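Local coordinates for branched-chain amino acid transport system substrate-binding protein (Rhodopseudomonas palustris, PDB 4JB0) that binds small lignin-derived aromatic acids, such as ferulic acid, and probably delivers them to an ABC transporter for uptake into the cell, at residues 93-98 / 109-114; 280-285 / 325-330; 74-79 / 142-147. All coordinates share one frame; numbering follows the deposited sequence.

Contact 1. Residues 93-98 / 109-114. With FER (3-(4-hydroxy-3-methoxyphenyl)-2-propenoic acid), chain B.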
loop_
_atom_site.group_PDB
_atom_site.type_symbol
_atom_site.label_atom_id
_atom_site.label_comp_id
_atom_site.label_asym_id
_atom_site.label_seq_id
_atom_site.Cartn_x
_atom_site.Cartn_y
_atom_site.Cartn_z
ATOM N N HIS A 93 4.500 -10.547 -11.085
ATOM C CA HIS A 93 4.101 -9.172 -10.855
ATOM C C HIS A 93 4.072 -8.889 -9.367
ATOM O O HIS A 93 3.402 -9.624 -8.601
ATOM C CB HIS A 93 2.699 -8.931 -11.422
ATOM C CG HIS A 93 2.082 -7.640 -11.012
ATOM N ND1 HIS A 93 0.740 -7.534 -10.708
ATOM C CD2 HIS A 93 2.600 -6.398 -10.847
ATOM C CE1 HIS A 93 0.454 -6.284 -10.370
ATOM N NE2 HIS A 93 1.568 -5.577 -10.435
ATOM N N ILE A 94 4.829 -7.858 -8.967
ATOM C CA ILE A 94 4.760 -7.345 -7.602
ATOM C C ILE A 94 3.988 -6.008 -7.587
ATOM O O ILE A 94 4.393 -5.003 -8.180
ATOM C CB ILE A 94 6.174 -7.164 -7.027
ATOM C CG1 ILE A 94 6.838 -8.535 -6.936
ATOM C CG2 ILE A 94 6.035 -6.609 -5.605
ATOM C CD1 ILE A 94 8.299 -8.524 -6.518
ATOM N N ALA A 95 2.819 -6.026 -6.969
ATOM C CA ALA A 95 1.918 -4.892 -7.003
ATOM C C ALA A 95 2.423 -3.855 -6.003
ATOM O O ALA A 95 2.813 -4.229 -4.909
ATOM C CB ALA A 95 0.533 -5.371 -6.549
ATOM N N LEU A 96 2.380 -2.574 -6.343
ATOM C CA LEU A 96 2.868 -1.519 -5.424
ATOM C C LEU A 96 1.720 -0.680 -4.860
ATOM O O LEU A 96 1.930 0.414 -4.345
ATOM C CB LEU A 96 3.928 -0.646 -6.130
ATOM C CG LEU A 96 5.155 -1.436 -6.618
ATOM C CD1 LEU A 96 6.184 -0.593 -7.420
ATOM C CD2 LEU A 96 5.871 -2.240 -5.476
ATOM N N ALA A 97 0.504 -1.218 -4.961
ATOM C CA ALA A 97 -0.706 -0.611 -4.488
ATOM C C ALA A 97 -1.614 -1.818 -4.200
ATOM O O ALA A 97 -1.383 -2.892 -4.745
ATOM C CB ALA A 97 -1.319 0.271 -5.595
ATOM N N PRO A 98 -2.621 -1.668 -3.326
ATOM C CA PRO A 98 -3.548 -2.762 -2.998
ATOM C C PRO A 98 -4.376 -3.171 -4.226
ATOM O O PRO A 98 -4.559 -2.375 -5.172
ATOM C CB PRO A 98 -4.486 -2.160 -1.939
ATOM C CG PRO A 98 -3.928 -0.808 -1.631
ATOM C CD PRO A 98 -3.079 -0.388 -2.794
ATOM N N SER A 109 0.408 -12.607 -9.615
ATOM C CA SER A 109 0.563 -11.397 -8.791
ATOM C C SER A 109 0.714 -11.670 -7.277
ATOM O O SER A 109 -0.031 -12.496 -6.714
ATOM C CB SER A 109 -0.642 -10.465 -8.964
ATOM O OG SER A 109 -0.733 -10.048 -10.332
ATOM N N VAL A 110 1.666 -10.973 -6.650
ATOM C CA VAL A 110 1.652 -10.736 -5.200
ATOM C C VAL A 110 1.588 -9.209 -4.962
ATOM O O VAL A 110 1.829 -8.393 -5.900
ATOM C CB VAL A 110 2.922 -11.300 -4.503
ATOM C CG1 VAL A 110 3.007 -12.865 -4.643
ATOM C CG2 VAL A 110 4.200 -10.646 -5.033
ATOM N N ALA A 111 1.346 -8.811 -3.721
ATOM C CA ALA A 111 1.141 -7.371 -3.430
ATOM C C ALA A 111 1.893 -6.980 -2.161
ATOM O O ALA A 111 1.833 -7.725 -1.143
ATOM C CB ALA A 111 -0.314 -7.122 -3.258
ATOM N N MET A 112 2.625 -5.864 -2.247
ATOM C CA MET A 112 3.415 -5.337 -1.133
ATOM C C MET A 112 2.560 -4.571 -0.080
ATOM O O MET A 112 2.814 -4.752 1.113
ATOM C CB MET A 112 4.607 -4.467 -1.644
ATOM C CG MET A 112 5.611 -5.245 -2.593
ATOM S SD MET A 112 6.080 -6.843 -1.870
ATOM C CE MET A 112 6.891 -6.216 -0.497
ATOM N N PRO A 113 1.564 -3.732 -0.498
ATOM C CA PRO A 113 0.839 -3.023 0.557
ATOM C C PRO A 113 0.027 -3.975 1.431
ATOM O O PRO A 113 -0.353 -5.067 0.989
ATOM C CB PRO A 113 -0.113 -2.096 -0.216
ATOM C CG PRO A 113 0.574 -1.873 -1.554
ATOM C CD PRO A 113 1.191 -3.230 -1.846
ATOM N N GLN A 114 -0.253 -3.556 2.656
ATOM C CA GLN A 114 -1.088 -4.393 3.546
ATOM C C GLN A 114 -2.471 -4.653 2.945
ATOM O O GLN A 114 -3.068 -3.731 2.353
ATOM C CB GLN A 114 -1.276 -3.666 4.848
ATOM C CG GLN A 114 0.012 -3.594 5.677
ATOM C CD GLN A 114 0.983 -2.493 5.249
ATOM O OE1 GLN A 114 0.695 -1.654 4.357
ATOM N NE2 GLN A 114 2.186 -2.535 5.837
HETATM C C4 FER B . -0.858 1.891 0.003
HETATM C C5 FER B . -2.199 1.844 0.357
HETATM C C6 FER B . -3.121 2.440 -0.494
HETATM C C3 FER B . -0.440 2.510 -1.162
HETATM C C2 FER B . -1.374 3.103 -2.018
HETATM C C1 FER B . -2.723 3.059 -1.673
HETATM C C10 FER B . 1.303 3.218 -2.720
HETATM C C7 FER B . -3.636 3.710 -2.650
HETATM C C8 FER B . -4.787 3.176 -3.066
HETATM C C9 FER B . -5.580 3.862 -4.120
HETATM O O1 FER B . -5.685 5.119 -4.166
HETATM O O2 FER B . -6.054 3.119 -5.023
HETATM O O4 FER B . 0.049 1.312 0.803
HETATM O O3 FER B . 0.892 2.542 -1.507
#
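His-93, Ile-94 and Ala-95 pair in parallel with Ser-109, Val-110 and Ala-111. These are neighbouring strands of a beta-alpha-beta unit whose helix is 103-106.

Three backbone hydrogen bonds join them. Val-110 N donates to His-93 O (2.9 Å), and Ala-95 N to Val-110 O (2.8 Å). Met-112 N donates to Ala-95 O (3.1 Å), carrying the pairing one step past the strand.

One polar side-chain pair is added. His-93 holds CG anti to the backbone N (chi1 169°), which lets His-93 ND1 and Ser-109 OG hydrogen-bond at 2.9 Å; either could be the donor. The hydroxyl lies at the ring edge, in plane. His-93 NE2 is hydrogen-bonded to Gly-72 O, and Ser-109 OG also to Ser-83. A leucine here would probably leave Gly-72 O without this partner and Ser-109 OG with Ser-83 and a weak bond to Asn-87.

The remaining contacts are apolar. Ile-94 lies alongside Val-110, and its CG2 presses tightly on Met-112 CG (3.3 Å). Ala-95 CB meets Ala-111 CB on the face that also carries His-93. Beyond the strands, Pro-113 CG sits 3.4 Å from Ala-97 CA. Both loops then reach ferulic acid: Pro-113 CB is 3.6 Å from its O4, and Pro-98 CG is 3.5 Å from its ring carbon C6.

Contact 2. Residues 280-285 / 325-330. With FER (3-(4-hydroxy-3-methoxyphenyl)-2-propenoic acid), chain B.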
loop_
_atom_site.group_PDB
_atom_site.type_symbol
_atom_site.label_atom_id
_atom_site.label_comp_id
_atom_site.label_asym_id
_atom_site.label_seq_id
_atom_site.Cartn_x
_atom_site.Cartn_y
_atom_site.Cartn_z
ATOM N N PHE A 280 4.583 4.809 1.111
ATOM C CA PHE A 280 4.647 4.414 -0.302
ATOM C C PHE A 280 6.071 4.082 -0.757
ATOM O O PHE A 280 6.293 3.099 -1.413
ATOM C CB PHE A 280 4.013 5.497 -1.174
ATOM C CG PHE A 280 2.793 6.087 -0.549
ATOM C CD1 PHE A 280 1.750 5.261 -0.130
ATOM C CD2 PHE A 280 2.718 7.438 -0.299
ATOM C CE1 PHE A 280 0.623 5.808 0.470
ATOM C CE2 PHE A 280 1.584 8.001 0.284
ATOM C CZ PHE A 280 0.557 7.173 0.694
ATOM N N ALA A 281 7.029 4.898 -0.335
ATOM C CA ALA A 281 8.419 4.619 -0.611
ATOM C C ALA A 281 8.810 3.203 -0.166
ATOM O O ALA A 281 9.595 2.497 -0.841
ATOM C CB ALA A 281 9.324 5.709 0.021
ATOM N N ALA A 282 8.208 2.740 0.918
ATOM C CA ALA A 282 8.555 1.429 1.411
ATOM C C ALA A 282 8.206 0.235 0.453
ATOM O O ALA A 282 8.881 -0.810 0.475
ATOM C CB ALA A 282 7.913 1.214 2.732
ATOM N N HIS A 283 7.157 0.375 -0.347
ATOM C CA HIS A 283 6.687 -0.756 -1.184
ATOM C C HIS A 283 7.682 -1.144 -2.235
ATOM O O HIS A 283 7.913 -2.319 -2.435
ATOM C CB HIS A 283 5.337 -0.465 -1.809
ATOM C CG HIS A 283 4.250 -0.191 -0.799
ATOM N ND1 HIS A 283 4.162 -0.862 0.403
ATOM C CD2 HIS A 283 3.213 0.681 -0.820
ATOM C CE1 HIS A 283 3.127 -0.410 1.088
ATOM N NE2 HIS A 283 2.541 0.535 0.378
ATOM N N SER A 284 8.276 -0.185 -2.905
ATOM C CA SER A 284 9.241 -0.559 -3.942
ATOM C C SER A 284 10.534 -1.042 -3.271
ATOM O O SER A 284 11.170 -2.012 -3.734
ATOM C CB SER A 284 9.490 0.579 -4.938
ATOM O OG SER A 284 9.904 1.723 -4.268
ATOM N N PHE A 285 10.926 -0.372 -2.170
ATOM C CA PHE A 285 12.071 -0.864 -1.354
ATOM C C PHE A 285 11.839 -2.324 -0.961
ATOM O O PHE A 285 12.729 -3.173 -1.136
ATOM C CB PHE A 285 12.222 0.003 -0.085
ATOM C CG PHE A 285 13.422 -0.339 0.770
ATOM C CD1 PHE A 285 14.685 0.182 0.452
ATOM C CD2 PHE A 285 13.280 -1.139 1.923
ATOM C CE1 PHE A 285 15.797 -0.097 1.237
ATOM C CE2 PHE A 285 14.378 -1.414 2.717
ATOM C CZ PHE A 285 15.639 -0.900 2.386
ATOM N N ALA A 325 11.015 -7.316 5.620
ATOM C CA ALA A 325 11.096 -6.039 4.877
ATOM C C ALA A 325 10.656 -4.893 5.794
ATOM O O ALA A 325 10.327 -5.138 6.948
ATOM C CB ALA A 325 10.245 -6.117 3.646
ATOM N N SER A 326 10.635 -3.663 5.300
ATOM C CA SER A 326 10.322 -2.535 6.148
ATOM C C SER A 326 8.835 -2.523 6.620
ATOM O O SER A 326 8.533 -2.015 7.693
ATOM C CB SER A 326 10.685 -1.228 5.464
ATOM O OG SER A 326 9.796 -0.894 4.426
ATOM N N GLN A 327 7.942 -3.089 5.809
ATOM C CA GLN A 327 6.497 -3.011 6.064
ATOM C C GLN A 327 5.901 -4.252 6.747
ATOM O O GLN A 327 4.745 -4.245 7.121
ATOM C CB GLN A 327 5.744 -2.802 4.749
ATOM C CG GLN A 327 5.924 -1.370 4.213
ATOM C CD GLN A 327 5.175 -0.289 5.011
ATOM O OE1 GLN A 327 5.211 -0.270 6.243
ATOM N NE2 GLN A 327 4.519 0.635 4.299
ATOM N N GLY A 328 6.675 -5.314 6.865
ATOM C CA GLY A 328 6.163 -6.571 7.440
ATOM C C GLY A 328 7.097 -7.722 7.097
ATOM O O GLY A 328 8.201 -7.513 6.580
ATOM N N VAL A 329 6.624 -8.934 7.383
ATOM C CA VAL A 329 7.376 -10.174 7.175
ATOM C C VAL A 329 6.474 -11.010 6.255
ATOM O O VAL A 329 5.389 -11.467 6.660
ATOM C CB VAL A 329 7.622 -10.910 8.511
ATOM C CG1 VAL A 329 8.427 -12.185 8.319
ATOM C CG2 VAL A 329 8.338 -9.950 9.592
ATOM N N TYR A 330 6.950 -11.221 5.034
ATOM C CA TYR A 330 6.145 -11.783 3.967
ATOM C C TYR A 330 6.350 -13.277 3.826
ATOM O O TYR A 330 7.493 -13.744 3.725
ATOM C CB TYR A 330 6.500 -11.081 2.642
ATOM C CG TYR A 330 6.048 -9.616 2.523
ATOM C CD1 TYR A 330 4.864 -9.272 1.836
ATOM C CD2 TYR A 330 6.832 -8.577 3.064
ATOM C CE1 TYR A 330 4.463 -7.929 1.721
ATOM C CE2 TYR A 330 6.429 -7.210 2.960
ATOM C CZ TYR A 330 5.244 -6.905 2.287
ATOM O OH TYR A 330 4.870 -5.571 2.181
HETATM C C4 FER B . -0.858 1.891 0.003
HETATM C C5 FER B . -2.199 1.844 0.357
HETATM C C6 FER B . -3.121 2.440 -0.494
HETATM C C3 FER B . -0.440 2.510 -1.162
HETATM C C2 FER B . -1.374 3.103 -2.018
HETATM C C1 FER B . -2.723 3.059 -1.673
HETATM C C10 FER B . 1.303 3.218 -2.720
HETATM C C7 FER B . -3.636 3.710 -2.650
HETATM C C8 FER B . -4.787 3.176 -3.066
HETATM C C9 FER B . -5.580 3.862 -4.120
HETATM O O1 FER B . -5.685 5.119 -4.166
HETATM O O2 FER B . -6.054 3.119 -5.023
HETATM O O4 FER B . 0.049 1.312 0.803
HETATM O O3 FER B . 0.892 2.542 -1.507
HETATM O O HOH W 1 5.880 -3.092 1.249
#
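Ala-282, on helix 279-299, packs against Ser-326 and Gln-327 in the tight turn of a beta-hairpin. The hairpin strands are 323-324 and 329-330. Across the contact the direct touches are van der Waals, and one water adds a polar bridge.

Ala-325 opens the turn. Its N donates to Gly-328 O (3.0 Å), which closes the loop on itself. Ser-326 follows, with OG resting on the methyl of Ala-282, 3.3 Å from CB. This hydroxyl is hydrogen-bonded to Asp-286 OD1, and Asp-286 OD2 takes the N-H of Gln-327. One carboxylate, a turn along the helix from Ala-282, thus grips two consecutive residues of the loop.

Gln-327 comes next. Its CG touches Ala-282 CB at 3.6 Å. The chain then bends at chi2 (-72°) and brings the amide beside His-283. Gln-327 NE2 comes to 3.7 Å from His-283 CE1. The two groups cross obliquely, with ring and amide planes 30° apart. The amide is held from outside: OE1 accepts from Val-245 N, and NE2 has a weak bond to Gln-279 OE1.

Tyr-330 lies at the far end of the segment. Its OH accepts from a water 2.8 Å away, and it is also hydrogen-bonded to Met-112 O. The same water is hydrogen-bonded to His-283 ND1 (2.9 Å), in the plane of the imidazole. A polar chain therefore runs from the hairpin, through the water and the ring, into the aromatic binding pocket. Both ring nitrogens of His-283 are engaged, which should fix the rotation of the imidazole. On the pocket side, His-283 NE2 donates to the phenolic oxygen O4 of ferulic acid at 2.6 Å, with an N-H...O angle of 153°.

Contact 3. Residues 74-79 / 142-147. With FER (3-(4-hydroxy-3-methoxyphenyl)-2-propenoic acid), chain B.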
loop_
_atom_site.group_PDB
_atom_site.type_symbol
_atom_site.label_atom_id
_atom_site.label_comp_id
_atom_site.label_asym_id
_atom_site.label_seq_id
_atom_site.Cartn_x
_atom_site.Cartn_y
_atom_site.Cartn_z
ATOM N N SER A 74 0.832 2.527 -8.714
ATOM C CA SER A 74 0.852 3.301 -7.466
ATOM C C SER A 74 -0.565 3.414 -6.811
ATOM O O SER A 74 -0.690 3.679 -5.573
ATOM C CB SER A 74 1.411 4.703 -7.812
ATOM O OG SER A 74 2.764 4.569 -8.257
ATOM N N VAL A 75 -1.627 3.227 -7.606
ATOM C CA VAL A 75 -3.006 3.273 -7.075
ATOM C C VAL A 75 -3.761 2.021 -7.587
ATOM O O VAL A 75 -3.273 1.350 -8.476
ATOM C CB VAL A 75 -3.742 4.612 -7.417
ATOM C CG1 VAL A 75 -3.152 5.780 -6.530
ATOM C CG2 VAL A 75 -3.549 4.962 -8.882
ATOM N N THR A 76 -4.919 1.703 -7.036
ATOM C CA THR A 76 -5.508 0.393 -7.298
ATOM C C THR A 76 -5.954 0.175 -8.782
ATOM O O THR A 76 -5.673 -0.860 -9.363
ATOM C CB THR A 76 -6.663 0.116 -6.322
ATOM O OG1 THR A 76 -6.168 0.124 -4.963
ATOM C CG2 THR A 76 -7.329 -1.316 -6.676
ATOM N N PRO A 77 -6.660 1.159 -9.413
ATOM C CA PRO A 77 -7.117 0.805 -10.795
ATOM C C PRO A 77 -6.008 0.438 -11.826
ATOM O O PRO A 77 -6.137 -0.609 -12.505
ATOM C CB PRO A 77 -7.970 2.025 -11.227
ATOM C CG PRO A 77 -8.443 2.628 -9.839
ATOM C CD PRO A 77 -7.235 2.431 -8.933
ATOM N N PRO A 78 -4.885 1.223 -11.915
ATOM C CA PRO A 78 -3.868 0.759 -12.847
ATOM C C PRO A 78 -3.184 -0.506 -12.352
ATOM O O PRO A 78 -2.650 -1.251 -13.171
ATOM C CB PRO A 78 -2.866 1.904 -12.926
ATOM C CG PRO A 78 -3.085 2.663 -11.649
ATOM C CD PRO A 78 -4.564 2.554 -11.368
ATOM N N THR A 79 -3.195 -0.749 -11.043
ATOM C CA THR A 79 -2.570 -1.959 -10.500
ATOM C C THR A 79 -3.321 -3.215 -10.954
ATOM O O THR A 79 -2.725 -4.213 -11.344
ATOM C CB THR A 79 -2.491 -1.835 -8.971
ATOM O OG1 THR A 79 -1.616 -0.736 -8.705
ATOM C CG2 THR A 79 -1.901 -3.056 -8.319
ATOM N N ASP A 142 -14.655 3.626 -6.857
ATOM C CA ASP A 142 -13.820 2.696 -7.637
ATOM C C ASP A 142 -13.418 1.468 -6.804
ATOM O O ASP A 142 -13.889 1.331 -5.675
ATOM C CB ASP A 142 -12.631 3.394 -8.364
ATOM C CG ASP A 142 -11.501 3.845 -7.439
ATOM O OD1 ASP A 142 -10.800 4.825 -7.790
ATOM O OD2 ASP A 142 -11.290 3.254 -6.374
ATOM N N SER A 143 -12.562 0.604 -7.362
ATOM C CA SER A 143 -12.177 -0.647 -6.699
ATOM C C SER A 143 -11.504 -0.475 -5.299
ATOM O O SER A 143 -11.670 -1.350 -4.440
ATOM C CB SER A 143 -11.331 -1.535 -7.627
ATOM O OG SER A 143 -10.212 -0.810 -8.171
ATOM N N TYR A 144 -10.724 0.585 -5.076
ATOM C CA TYR A 144 -10.154 0.807 -3.718
ATOM C C TYR A 144 -11.266 1.170 -2.742
ATOM O O TYR A 144 -11.301 0.646 -1.642
ATOM C CB TYR A 144 -9.131 1.945 -3.725
ATOM C CG TYR A 144 -8.380 2.163 -2.405
ATOM C CD1 TYR A 144 -7.535 1.169 -1.876
ATOM C CD2 TYR A 144 -8.538 3.367 -1.674
ATOM C CE1 TYR A 144 -6.831 1.386 -0.656
ATOM C CE2 TYR A 144 -7.856 3.591 -0.442
ATOM C CZ TYR A 144 -7.005 2.616 0.034
ATOM O OH TYR A 144 -6.336 2.863 1.187
ATOM N N GLY A 145 -12.149 2.095 -3.180
ATOM C CA GLY A 145 -13.360 2.516 -2.429
ATOM C C GLY A 145 -14.251 1.352 -2.027
ATOM O O GLY A 145 -14.762 1.297 -0.914
ATOM N N ASP A 146 -14.408 0.403 -2.929
ATOM C CA ASP A 146 -15.226 -0.769 -2.681
ATOM C C ASP A 146 -14.503 -1.732 -1.710
ATOM O O ASP A 146 -15.127 -2.319 -0.848
ATOM C CB ASP A 146 -15.458 -1.545 -4.002
ATOM C CG ASP A 146 -16.252 -0.757 -5.068
ATOM O OD1 ASP A 146 -16.927 0.197 -4.758
ATOM O OD2 ASP A 146 -16.202 -1.147 -6.252
ATOM N N LEU A 147 -13.198 -1.960 -1.905
ATOM C CA LEU A 147 -12.473 -2.841 -0.947
ATOM C C LEU A 147 -12.757 -2.401 0.485
ATOM O O LEU A 147 -13.020 -3.225 1.397
ATOM C CB LEU A 147 -10.959 -2.742 -1.180
ATOM C CG LEU A 147 -10.402 -3.672 -2.242
ATOM C CD1 LEU A 147 -8.989 -3.246 -2.630
ATOM C CD2 LEU A 147 -10.459 -5.141 -1.781
HETATM C C4 FER B . -0.858 1.891 0.003
HETATM C C5 FER B . -2.199 1.844 0.357
HETATM C C6 FER B . -3.121 2.440 -0.494
HETATM C C3 FER B . -0.440 2.510 -1.162
HETATM C C2 FER B . -1.374 3.103 -2.018
HETATM C C1 FER B . -2.723 3.059 -1.673
HETATM C C10 FER B . 1.303 3.218 -2.720
HETATM C C7 FER B . -3.636 3.710 -2.650
HETATM C C8 FER B . -4.787 3.176 -3.066
HETATM C C9 FER B . -5.580 3.862 -4.120
HETATM O O1 FER B . -5.685 5.119 -4.166
HETATM O O2 FER B . -6.054 3.119 -5.023
HETATM O O4 FER B . 0.049 1.312 0.803
HETATM O O3 FER B . 0.892 2.542 -1.507
#
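Thr-76 and Tyr-144 meet beside the propenoic acid tail of ferulic acid. Two helix N-termini, one from each lobe, face the ligand here across the cleft, consistent with the periplasmic binding protein fold. The backbone N of Thr-76 donates to carboxylate oxygen O2 at 2.7 Å, with an N-H...O angle of 161°. Thr-76 OG1 is also 3.0 Å from O2, but its proton could go to Pro-98 O instead. The Thr-76 backbone N-H belongs to the first turn of helix 76-89, so the helix end would be expected to favour the negative charge. Arg-171 is also hydrogen-bonded to the ligand.

One face of the Tyr-144 ring lies against the tail, with C8 over its centre, 3.5 Å from the plane. The side chain sets CG anti to the backbone N (chi1 -174°), which swings the ring along the ligand. The side chains of Thr-76 and Tyr-144 cross at about a right angle, Thr-76 OG1 lying 3.5 Å from Tyr-144 CD1.

The second shell positions these groups. Tyr-144 OH is hydrogen-bonded to Thr-219. Thr-76 CG2 rests on Ser-143 OG at 3.3 Å. Asp-142 is the N-cap of helix 143-158, with a weak bond from Tyr-144 N to Asp-142 OD2 (3.0 Å). Asp-142 OD1 forms a salt bridge with Arg-171 NE, positioning a ligand-binding residue, and lies 3.8 Å from Pro-77 CG. Thr-79 OG1 donates to Val-75 O at 2.7 Å, from above the carbonyl plane.

Helix 76-89 follows strand 69-72 of the six-stranded sheet, and helix 143-158 follows strand 134-140 of the seven-stranded sheet. Helix 51-63 flanks Pro-77, and helix 116-129 reaches Tyr-144 through Ile-116.

In the fold
All three contacts reach the same bound ferulic acid from different directions. Along the chain, contact 1 is nested in the loop closed by contact 3, and contact 2 follows both. Contact 1 is at the end of the six-stranded sheet, on strands 93-95 and 109-111. Helix 76-89 of contact 3 leads into strand 93-95. Contact 2 joins helix 279-299 to the hairpin 323-330. Contact 1 touches both others, its centre about 10 Å from that of contact 2 and about 12 Å from that of contact 3. The centres of contacts 2 and 3 are about 19 Å apart, with nearest atoms about 6 Å apart. This is consistent with a periplasmic binding protein that closes two lobes around its ligand.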